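Local coordinates for protein folylpolyglutamate synthase (FolC) (Helicobacter pylori, PDB 6K8C) that probably adds glutamate to dihydropteroate, making dihydrofolate, and then further glutamates to reduced folates, each step paid for by ATP, at residues Ile217-Arg228 / Ala241-Lys249; Phe42-Val52 / Val130-Leu141. One frame throughout, in Å; residues are numbered along the deposited sequence.

Contact 1: residues Ile217-Arg228 / Ala241-Lys249; sequences IVVQNEISKGVR and AMNLEVALK
Ala241 sets its CB between two side chains of the facing segment, 3.9 Å from Ile223 CG1 and 4.0 Å from Val227 CG1. Met242 follows with a chain bent at chi2 and chi3, which folds its thioether along the loop: SD lies 4.0 Å from Val219 CG1, and CE reaches the backbone N of Glu222 at 3.6 Å. Leu244 brings CD2 against both methyls of Val227 as the two side chains slide past each other in opposite directions. Glu245 carries the polar part. With CG anti to its carbonyl carbon (chi1 -75°) and the chain bent at chi2 (-72°), it curls its carboxylate toward the start of helix 225-234, where OE2 accepts from Ser224 N from above the carboxylate plane (2.6 Å, 166° at the hydrogen) and from Ser224 OG on the syn side, also at 2.6 Å. Val246 meets Val219 through CG2, at about a right angle, and Lys249 ends the row by laying CE 3.8 Å from Ile217 CG2. Ser224 is the N-cap of helix 225-234. Glu245 thus holds the N-cap residue by its backbone N-H and its hydroxyl: two donors grip one oxygen, the hydroxyl, spent as a donor to Glu245 OE2, still accepts from Val227 N, and the nearby helix N-terminus would probably stabilise the negative charge.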
loop_
_atom_site.group_PDB
_atom_site.type_symbol
_atom_site.label_atom_id
_atom_site.label_comp_id
_atom_site.label_asym_id
_atom_site.label_seq_id
_atom_site.Cartn_x
_atom_site.Cartn_y
_atom_site.Cartn_z
ATOM N N ILE A 217 22.047 -2.224 2.223
ATOM C CA ILE A 217 22.271 -2.362 0.789
ATOM C C ILE A 217 21.596 -1.182 0.106
ATOM O O ILE A 217 20.367 -1.102 0.057
ATOM C CB ILE A 217 21.738 -3.696 0.252
ATOM C CG1 ILE A 217 22.503 -4.869 0.870
ATOM C CG2 ILE A 217 21.849 -3.744 -1.266
ATOM C CD1 ILE A 217 21.782 -6.200 0.718
ATOM N N VAL A 218 22.393 -0.273 -0.441
ATOM C CA VAL A 218 21.874 0.956 -1.029
ATOM C C VAL A 218 21.580 0.705 -2.502
ATOM O O VAL A 218 22.479 0.362 -3.275
ATOM C CB VAL A 218 22.866 2.114 -0.847
ATOM C CG1 VAL A 218 22.315 3.391 -1.447
ATOM C CG2 VAL A 218 23.181 2.303 0.637
ATOM N N VAL A 219 20.322 0.873 -2.894
ATOM C CA VAL A 219 19.928 0.655 -4.282
ATOM C C VAL A 219 20.407 1.828 -5.122
ATOM O O VAL A 219 20.117 2.989 -4.809
ATOM C CB VAL A 219 18.407 0.476 -4.397
ATOM C CG1 VAL A 219 17.998 0.427 -5.855
ATOM C CG2 VAL A 219 17.976 -0.798 -3.683
ATOM N N GLN A 220 21.149 1.527 -6.186
ATOM C CA GLN A 220 21.614 2.563 -7.100
ATOM C C GLN A 220 20.438 3.252 -7.780
ATOM O O GLN A 220 19.436 2.616 -8.125
ATOM C CB GLN A 220 22.529 1.956 -8.162
ATOM C CG GLN A 220 23.914 1.591 -7.673
ATOM C CD GLN A 220 24.946 1.700 -8.781
ATOM O OE1 GLN A 220 24.806 1.079 -9.838
ATOM N NE2 GLN A 220 25.981 2.502 -8.550
ATOM N N ASN A 221 20.570 4.563 -7.985
ATOM C CA ASN A 221 19.547 5.344 -8.678
ATOM C C ASN A 221 19.723 5.102 -10.175
ATOM O O ASN A 221 20.313 5.898 -10.911
ATOM C CB ASN A 221 19.650 6.821 -8.311
ATOM C CG ASN A 221 18.460 7.627 -8.802
ATOM O OD1 ASN A 221 17.811 7.264 -9.784
ATOM N ND2 ASN A 221 18.164 8.720 -8.114
ATOM N N GLU A 222 19.177 3.976 -10.630
ATOM C CA GLU A 222 19.513 3.426 -11.938
ATOM C C GLU A 222 18.464 2.389 -12.314
ATOM O O GLU A 222 18.159 1.508 -11.508
ATOM C CB GLU A 222 20.909 2.793 -11.892
ATOM C CG GLU A 222 21.264 1.926 -13.075
ATOM C CD GLU A 222 21.943 2.708 -14.181
ATOM O OE1 GLU A 222 21.733 3.938 -14.262
ATOM O OE2 GLU A 222 22.696 2.095 -14.967
ATOM N N ILE A 223 17.923 2.484 -13.526
ATOM C CA ILE A 223 16.906 1.550 -14.005
ATOM C C ILE A 223 17.517 0.679 -15.093
ATOM O O ILE A 223 17.996 1.188 -16.113
ATOM C CB ILE A 223 15.653 2.278 -14.515
ATOM C CG1 ILE A 223 14.902 2.913 -13.340
ATOM C CG2 ILE A 223 14.725 1.291 -15.185
ATOM C CD1 ILE A 223 14.360 4.291 -13.643
ATOM N N SER A 224 17.485 -0.636 -14.880
ATOM C CA SER A 224 18.043 -1.575 -15.840
ATOM C C SER A 224 17.168 -1.671 -17.087
ATOM O O SER A 224 15.975 -1.355 -17.073
ATOM C CB SER A 224 18.196 -2.959 -15.211
ATOM O OG SER A 224 16.930 -3.511 -14.876
ATOM N N LYS A 225 17.787 -2.121 -18.182
ATOM C CA LYS A 225 17.041 -2.338 -19.417
ATOM C C LYS A 225 15.933 -3.367 -19.218
ATOM O O LYS A 225 14.824 -3.203 -19.737
ATOM C CB LYS A 225 17.995 -2.775 -20.532
ATOM C CG LYS A 225 17.328 -3.549 -21.663
ATOM C CD LYS A 225 18.180 -3.543 -22.926
ATOM C CE LYS A 225 17.965 -2.275 -23.736
ATOM N NZ LYS A 225 18.797 -2.261 -24.974
ATOM N N GLY A 226 16.215 -4.431 -18.466
ATOM C CA GLY A 226 15.197 -5.440 -18.217
ATOM C C GLY A 226 13.966 -4.874 -17.536
ATOM O O GLY A 226 12.838 -5.247 -17.863
ATOM N N VAL A 227 14.167 -3.958 -16.585
ATOM C CA VAL A 227 13.038 -3.327 -15.909
ATOM C C VAL A 227 12.330 -2.355 -16.843
ATOM O O VAL A 227 11.096 -2.318 -16.899
ATOM C CB VAL A 227 13.509 -2.636 -14.614
ATOM C CG1 VAL A 227 12.442 -1.678 -14.093
ATOM C CG2 VAL A 227 13.848 -3.672 -13.570
ATOM N N ARG A 228 13.092 -1.551 -17.592
ATOM C CA ARG A 228 12.468 -0.681 -18.584
ATOM C C ARG A 228 11.646 -1.489 -19.578
ATOM O O ARG A 228 10.519 -1.110 -19.914
ATOM C CB ARG A 228 13.522 0.144 -19.328
ATOM C CG ARG A 228 14.095 1.289 -18.523
ATOM C CD ARG A 228 13.997 2.623 -19.244
ATOM N NE ARG A 228 14.558 3.711 -18.445
ATOM C CZ ARG A 228 13.933 4.299 -17.429
ATOM N NH1 ARG A 228 12.713 3.910 -17.076
ATOM N NH2 ARG A 228 14.526 5.282 -16.764
ATOM N N ALA A 241 9.379 2.716 -11.976
ATOM C CA ALA A 241 10.310 1.648 -12.320
ATOM C C ALA A 241 11.242 1.330 -11.157
ATOM O O ALA A 241 11.596 0.168 -10.940
ATOM C CB ALA A 241 11.112 2.030 -13.568
ATOM N N MET A 242 11.628 2.348 -10.381
ATOM C CA MET A 242 12.531 2.117 -9.254
ATOM C C MET A 242 11.925 1.168 -8.223
ATOM O O MET A 242 12.659 0.441 -7.538
ATOM C CB MET A 242 12.902 3.449 -8.601
ATOM C CG MET A 242 13.945 3.338 -7.488
ATOM S SD MET A 242 15.568 2.745 -8.034
ATOM C CE MET A 242 15.775 3.662 -9.537
ATOM N N ASN A 243 10.595 1.142 -8.108
ATOM C CA ASN A 243 9.964 0.210 -7.175
ATOM C C ASN A 243 10.272 -1.230 -7.554
ATOM O O ASN A 243 10.550 -2.064 -6.683
ATOM C CB ASN A 243 8.455 0.457 -7.120
ATOM C CG ASN A 243 8.107 1.770 -6.437
ATOM O OD1 ASN A 243 8.935 2.357 -5.749
ATOM N ND2 ASN A 243 6.876 2.231 -6.622
ATOM N N LEU A 244 10.261 -1.537 -8.855
ATOM C CA LEU A 244 10.620 -2.881 -9.291
ATOM C C LEU A 244 12.111 -3.143 -9.119
ATOM O O LEU A 244 12.510 -4.266 -8.786
ATOM C CB LEU A 244 10.197 -3.104 -10.746
ATOM C CG LEU A 244 10.536 -4.470 -11.370
ATOM C CD1 LEU A 244 9.925 -5.668 -10.599
ATOM C CD2 LEU A 244 10.103 -4.512 -12.829
ATOM N N GLU A 245 12.958 -2.131 -9.365
ATOM C CA GLU A 245 14.391 -2.317 -9.142
ATOM C C GLU A 245 14.676 -2.667 -7.689
ATOM O O GLU A 245 15.514 -3.532 -7.403
ATOM C CB GLU A 245 15.172 -1.060 -9.538
ATOM C CG GLU A 245 15.315 -0.844 -11.031
ATOM C CD GLU A 245 16.270 -1.828 -11.692
ATOM O OE1 GLU A 245 16.969 -2.580 -10.977
ATOM O OE2 GLU A 245 16.328 -1.833 -12.937
ATOM N N VAL A 246 13.990 -2.004 -6.758
ATOM C CA VAL A 246 14.179 -2.305 -5.342
ATOM C C VAL A 246 13.682 -3.709 -5.019
ATOM O O VAL A 246 14.357 -4.477 -4.321
ATOM C CB VAL A 246 13.484 -1.238 -4.479
ATOM C CG1 VAL A 246 13.525 -1.640 -3.012
ATOM C CG2 VAL A 246 14.140 0.132 -4.701
ATOM N N ALA A 247 12.509 -4.079 -5.534
ATOM C CA ALA A 247 12.002 -5.428 -5.306
ATOM C C ALA A 247 12.939 -6.475 -5.893
ATOM O O ALA A 247 13.113 -7.554 -5.315
ATOM C CB ALA A 247 10.601 -5.578 -5.899
ATOM N N LEU A 248 13.541 -6.182 -7.048
ATOM C CA LEU A 248 14.487 -7.122 -7.643
ATOM C C LEU A 248 15.721 -7.286 -6.765
ATOM O O LEU A 248 16.221 -8.404 -6.590
ATOM C CB LEU A 248 14.877 -6.653 -9.047
ATOM C CG LEU A 248 15.623 -7.646 -9.941
ATOM C CD1 LEU A 248 14.790 -8.894 -10.178
ATOM C CD2 LEU A 248 15.989 -6.981 -11.264
ATOM N N LYS A 249 16.226 -6.184 -6.205
ATOM C CA LYS A 249 17.366 -6.276 -5.295
ATOM C C LYS A 249 17.018 -7.088 -4.054
ATOM O O LYS A 249 17.841 -7.869 -3.561
ATOM C CB LYS A 249 17.839 -4.877 -4.901
ATOM C CG LYS A 249 19.165 -4.867 -4.155
ATOM C CD LYS A 249 20.257 -5.487 -5.015
ATOM C CE LYS A 249 21.569 -4.747 -4.870
ATOM N NZ LYS A 249 22.559 -5.202 -5.883
#

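Contact 2: residues Phe42-Val52 / Val130-Leu141; sequences FFEIQAKVIHV and VMLAKDCDYLVL
Phe43 holds its ring between its own backbone N and carbonyl carbon (chi1 60°), a setting that turns it toward Lys134, whose CG stands anti to the backbone N (178°) before the chain bends at chi3 and chi4. The lysine therefore runs over one ring face, CG 3.8 Å from the Phe43 centroid in a CH-pi contact and NZ 4.5 Å from it in a cation-pi contact. Val130 O sits at the edge of the same ring, near its plane. Met131 SD serves both aromatics obliquely, 3.8 Å from Phe42 CD1 and 3.9 Å from Phe43 CE2, while Ile45 CD1 fits among Val130, Ala133 and Leu139. A water joins Gln46 N to Lys134 O. Past Ala47, whose CB rests 3.2 Å from Cys136 O, strands 48-53 and 138-142 run parallel, and five backbone hydrogen bonds join them, from Lys48 N to Asp137 O at one end to Val52 N to Leu141 O at the other. Lys48, Ile50, Tyr138 and Val140 share one face, where helix 58-70 packs on the last three; Val49, His51, Leu139 and Leu141 share the other, where His51 NE2 bonds to Thr152 OG1. Helix 121-132, a type I turn and strand 138-142 lead into the sheet's parallel core, and strand 48-53 is followed by helix 58-70, an order consistent with the P-loop NTPase fold of the Mur ligase middle domain.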
loop_
_atom_site.group_PDB
_atom_site.type_symbol
_atom_site.label_atom_id
_atom_site.label_comp_id
_atom_site.label_asym_id
_atom_site.label_seq_id
_atom_site.Cartn_x
_atom_site.Cartn_y
_atom_site.Cartn_z
ATOM N N PHE A 42 -0.225 -20.599 19.669
ATOM C CA PHE A 42 -0.293 -21.154 18.325
ATOM C C PHE A 42 1.071 -21.633 17.839
ATOM O O PHE A 42 1.393 -22.814 17.987
ATOM C CB PHE A 42 -0.897 -20.128 17.359
ATOM C CG PHE A 42 -2.369 -19.924 17.556
ATOM C CD1 PHE A 42 -3.279 -20.700 16.862
ATOM C CD2 PHE A 42 -2.846 -18.969 18.440
ATOM C CE1 PHE A 42 -4.634 -20.532 17.037
ATOM C CE2 PHE A 42 -4.206 -18.797 18.620
ATOM C CZ PHE A 42 -5.100 -19.578 17.919
ATOM N N PHE A 43 1.876 -20.748 17.258
ATOM C CA PHE A 43 3.138 -21.182 16.673
ATOM C C PHE A 43 4.057 -19.989 16.459
ATOM O O PHE A 43 3.623 -18.834 16.429
ATOM C CB PHE A 43 2.907 -21.920 15.351
ATOM C CG PHE A 43 2.223 -21.090 14.299
ATOM C CD1 PHE A 43 2.968 -20.296 13.435
ATOM C CD2 PHE A 43 0.845 -21.108 14.167
ATOM C CE1 PHE A 43 2.353 -19.530 12.470
ATOM C CE2 PHE A 43 0.218 -20.344 13.200
ATOM C CZ PHE A 43 0.974 -19.551 12.348
ATOM N N GLU A 44 5.343 -20.299 16.302
ATOM C CA GLU A 44 6.358 -19.344 15.879
ATOM C C GLU A 44 6.513 -19.516 14.372
ATOM O O GLU A 44 6.999 -20.553 13.911
ATOM C CB GLU A 44 7.674 -19.599 16.612
ATOM C CG GLU A 44 8.764 -18.566 16.402
ATOM C CD GLU A 44 9.463 -18.217 17.707
ATOM O OE1 GLU A 44 10.289 -17.278 17.725
ATOM O OE2 GLU A 44 9.173 -18.884 18.724
ATOM N N ILE A 45 6.080 -18.513 13.604
ATOM C CA ILE A 45 6.023 -18.657 12.152
ATOM C C ILE A 45 7.416 -18.944 11.588
ATOM O O ILE A 45 8.419 -18.344 11.999
ATOM C CB ILE A 45 5.391 -17.402 11.517
ATOM C CG1 ILE A 45 5.212 -17.592 10.010
ATOM C CG2 ILE A 45 6.223 -16.152 11.809
ATOM C CD1 ILE A 45 4.027 -16.849 9.425
ATOM N N GLN A 46 7.483 -19.891 10.651
ATOM C CA GLN A 46 8.759 -20.285 10.061
ATOM C C GLN A 46 9.100 -19.527 8.787
ATOM O O GLN A 46 10.278 -19.481 8.409
ATOM C CB GLN A 46 8.766 -21.785 9.774
ATOM C CG GLN A 46 8.122 -22.606 10.878
ATOM C CD GLN A 46 8.085 -24.081 10.558
ATOM O OE1 GLN A 46 7.015 -24.686 10.475
ATOM N NE2 GLN A 46 9.260 -24.673 10.386
ATOM N N ALA A 47 8.106 -18.932 8.128
ATOM C CA ALA A 47 8.353 -18.156 6.921
ATOM C C ALA A 47 9.375 -17.056 7.176
ATOM O O ALA A 47 9.422 -16.458 8.255
ATOM C CB ALA A 47 7.044 -17.546 6.418
ATOM N N LYS A 48 10.210 -16.798 6.178
ATOM C CA LYS A 48 11.114 -15.664 6.263
ATOM C C LYS A 48 10.312 -14.387 6.060
ATOM O O LYS A 48 9.493 -14.295 5.141
ATOM C CB LYS A 48 12.229 -15.793 5.227
ATOM C CG LYS A 48 13.185 -16.947 5.513
ATOM C CD LYS A 48 14.287 -17.036 4.460
ATOM C CE LYS A 48 15.100 -18.319 4.598
ATOM N NZ LYS A 48 15.561 -18.546 5.996
ATOM N N VAL A 49 10.522 -13.411 6.936
ATOM C CA VAL A 49 9.675 -12.226 7.007
ATOM C C VAL A 49 10.415 -11.055 6.385
ATOM O O VAL A 49 11.539 -10.742 6.790
ATOM C CB VAL A 49 9.282 -11.906 8.460
ATOM C CG1 VAL A 49 8.685 -10.496 8.558
ATOM C CG2 VAL A 49 8.313 -12.951 8.982
ATOM N N ILE A 50 9.775 -10.391 5.427
ATOM C CA ILE A 50 10.320 -9.193 4.797
ATOM C C ILE A 50 9.483 -8.002 5.246
ATOM O O ILE A 50 8.280 -7.943 4.973
ATOM C CB ILE A 50 10.336 -9.315 3.268
ATOM C CG1 ILE A 50 11.213 -10.499 2.850
ATOM C CG2 ILE A 50 10.868 -8.032 2.654
ATOM C CD1 ILE A 50 10.442 -11.700 2.401
ATOM N N HIS A 51 10.115 -7.055 5.926
ATOM C CA HIS A 51 9.425 -5.895 6.485
ATOM C C HIS A 51 9.536 -4.736 5.499
ATOM O O HIS A 51 10.632 -4.223 5.262
ATOM C CB HIS A 51 10.037 -5.526 7.836
ATOM C CG HIS A 51 9.145 -4.705 8.715
ATOM N ND1 HIS A 51 9.632 -3.947 9.760
ATOM C CD2 HIS A 51 7.802 -4.531 8.718
ATOM C CE1 HIS A 51 8.627 -3.338 10.365
ATOM N NE2 HIS A 51 7.507 -3.675 9.753
ATOM N N VAL A 52 8.407 -4.310 4.941
ATOM C CA VAL A 52 8.365 -3.199 3.995
ATOM C C VAL A 52 7.983 -1.934 4.759
ATOM O O VAL A 52 6.882 -1.844 5.317
ATOM C CB VAL A 52 7.382 -3.479 2.845
ATOM C CG1 VAL A 52 7.383 -2.326 1.854
ATOM C CG2 VAL A 52 7.756 -4.777 2.133
ATOM N N VAL A 130 -0.407 -13.483 10.074
ATOM C CA VAL A 130 0.494 -14.538 10.533
ATOM C C VAL A 130 -0.208 -15.889 10.505
ATOM O O VAL A 130 0.389 -16.904 10.126
ATOM C CB VAL A 130 1.034 -14.216 11.937
ATOM C CG1 VAL A 130 1.982 -15.327 12.415
ATOM C CG2 VAL A 130 1.725 -12.867 11.942
ATOM N N MET A 131 -1.484 -15.927 10.907
ATOM C CA MET A 131 -2.239 -17.178 10.856
ATOM C C MET A 131 -2.355 -17.681 9.423
ATOM O O MET A 131 -2.155 -18.872 9.145
ATOM C CB MET A 131 -3.629 -16.982 11.468
ATOM C CG MET A 131 -3.665 -17.029 12.985
ATOM S SD MET A 131 -3.302 -18.669 13.657
ATOM C CE MET A 131 -4.682 -19.608 13.013
ATOM N N LEU A 132 -2.675 -16.778 8.495
ATOM C CA LEU A 132 -2.829 -17.161 7.099
ATOM C C LEU A 132 -1.518 -17.600 6.464
ATOM O O LEU A 132 -1.548 -18.360 5.491
ATOM C CB LEU A 132 -3.420 -16.001 6.305
ATOM C CG LEU A 132 -4.865 -15.645 6.633
ATOM C CD1 LEU A 132 -5.253 -14.345 5.948
ATOM C CD2 LEU A 132 -5.791 -16.771 6.219
ATOM N N ALA A 133 -0.379 -17.145 6.989
ATOM C CA ALA A 133 0.929 -17.441 6.414
ATOM C C ALA A 133 1.637 -18.594 7.117
ATOM O O ALA A 133 2.841 -18.782 6.911
ATOM C CB ALA A 133 1.813 -16.191 6.448
ATOM N N LYS A 134 0.910 -19.370 7.928
ATOM C CA LYS A 134 1.505 -20.442 8.724
ATOM C C LYS A 134 2.399 -21.358 7.894
ATOM O O LYS A 134 3.481 -21.757 8.346
ATOM C CB LYS A 134 0.391 -21.256 9.390
ATOM C CG LYS A 134 0.867 -22.447 10.212
ATOM C CD LYS A 134 -0.298 -23.390 10.500
ATOM C CE LYS A 134 -0.178 -24.033 11.869
ATOM N NZ LYS A 134 1.157 -24.657 12.073
ATOM N N ASP A 135 1.965 -21.711 6.684
ATOM C CA ASP A 135 2.701 -22.635 5.831
ATOM C C ASP A 135 3.340 -21.946 4.630
ATOM O O ASP A 135 3.613 -22.599 3.617
ATOM C CB ASP A 135 1.790 -23.766 5.356
ATOM C CG ASP A 135 1.222 -24.571 6.506
ATOM O OD1 ASP A 135 2.010 -24.996 7.376
ATOM O OD2 ASP A 135 -0.010 -24.766 6.542
ATOM N N CYS A 136 3.590 -20.644 4.722
ATOM C CA CYS A 136 4.220 -19.912 3.634
ATOM C C CYS A 136 5.735 -19.981 3.743
ATOM O O CYS A 136 6.299 -20.163 4.826
ATOM C CB CYS A 136 3.771 -18.449 3.632
ATOM S SG CYS A 136 2.128 -18.208 2.974
ATOM N N ASP A 137 6.398 -19.829 2.596
ATOM C CA ASP A 137 7.847 -19.702 2.603
ATOM C C ASP A 137 8.286 -18.286 2.949
ATOM O O ASP A 137 9.334 -18.101 3.579
ATOM C CB ASP A 137 8.411 -20.110 1.240
ATOM C CG ASP A 137 8.056 -21.533 0.871
ATOM O OD1 ASP A 137 8.513 -22.449 1.579
ATOM O OD2 ASP A 137 7.313 -21.734 -0.110
ATOM N N TYR A 138 7.508 -17.286 2.546
ATOM C CA TYR A 138 7.859 -15.891 2.758
ATOM C C TYR A 138 6.618 -15.123 3.179
ATOM O O TYR A 138 5.513 -15.395 2.700
ATOM C CB TYR A 138 8.461 -15.253 1.494
ATOM C CG TYR A 138 9.809 -15.828 1.124
ATOM C CD1 TYR A 138 10.982 -15.291 1.639
ATOM C CD2 TYR A 138 9.908 -16.918 0.264
ATOM C CE1 TYR A 138 12.219 -15.823 1.306
ATOM C CE2 TYR A 138 11.131 -17.457 -0.068
ATOM C CZ TYR A 138 12.285 -16.909 0.454
ATOM O OH TYR A 138 13.512 -17.445 0.117
ATOM N N LEU A 139 6.814 -14.168 4.079
ATOM C CA LEU A 139 5.766 -13.255 4.515
ATOM C C LEU A 139 6.262 -11.840 4.249
ATOM O O LEU A 139 7.227 -11.389 4.878
ATOM C CB LEU A 139 5.435 -13.465 5.990
ATOM C CG LEU A 139 4.482 -12.446 6.621
ATOM C CD1 LEU A 139 3.154 -12.430 5.883
ATOM C CD2 LEU A 139 4.284 -12.744 8.101
ATOM N N VAL A 140 5.642 -11.165 3.286
ATOM C CA VAL A 140 5.976 -9.786 2.944
ATOM C C VAL A 140 5.020 -8.901 3.734
ATOM O O VAL A 140 3.821 -8.852 3.447
ATOM C CB VAL A 140 5.885 -9.525 1.433
ATOM C CG1 VAL A 140 6.349 -8.099 1.111
ATOM C CG2 VAL A 140 6.754 -10.524 0.666
ATOM N N LEU A 141 5.562 -8.207 4.729
ATOM C CA LEU A 141 4.796 -7.578 5.800
ATOM C C LEU A 141 4.959 -6.068 5.700
ATOM O O LEU A 141 6.030 -5.532 6.007
ATOM C CB LEU A 141 5.285 -8.094 7.154
ATOM C CG LEU A 141 4.405 -8.047 8.399
ATOM C CD1 LEU A 141 3.240 -9.008 8.278
ATOM C CD2 LEU A 141 5.255 -8.382 9.611
HETATM O O HOH W 1 4.983 -21.560 10.278
#

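Contact 2 lies in the interior of the large mixed sheet, pairing strands 48-53 and 138-142, whereas contact 1 hangs from the rim of that sheet, on its outermost strand 215-218. Their centres are about 25 Å apart and their nearest atoms about 8 Å, so they do not touch; helix 58-70 provides common ground, packing on Ile50, Tyr138 and Val140 of contact 2 and on Leu244, Val246 and Ala247 of contact 1. The chemistry follows the place. Contact 2 is mostly buried and depends on regular backbone bonding, with aromatic and sulfur packing in the loop that leads into strand 48-53. Contact 1, only partly buried, has no backbone-to-backbone bond across it and joins loop to helix through one carboxylate and apolar side chains.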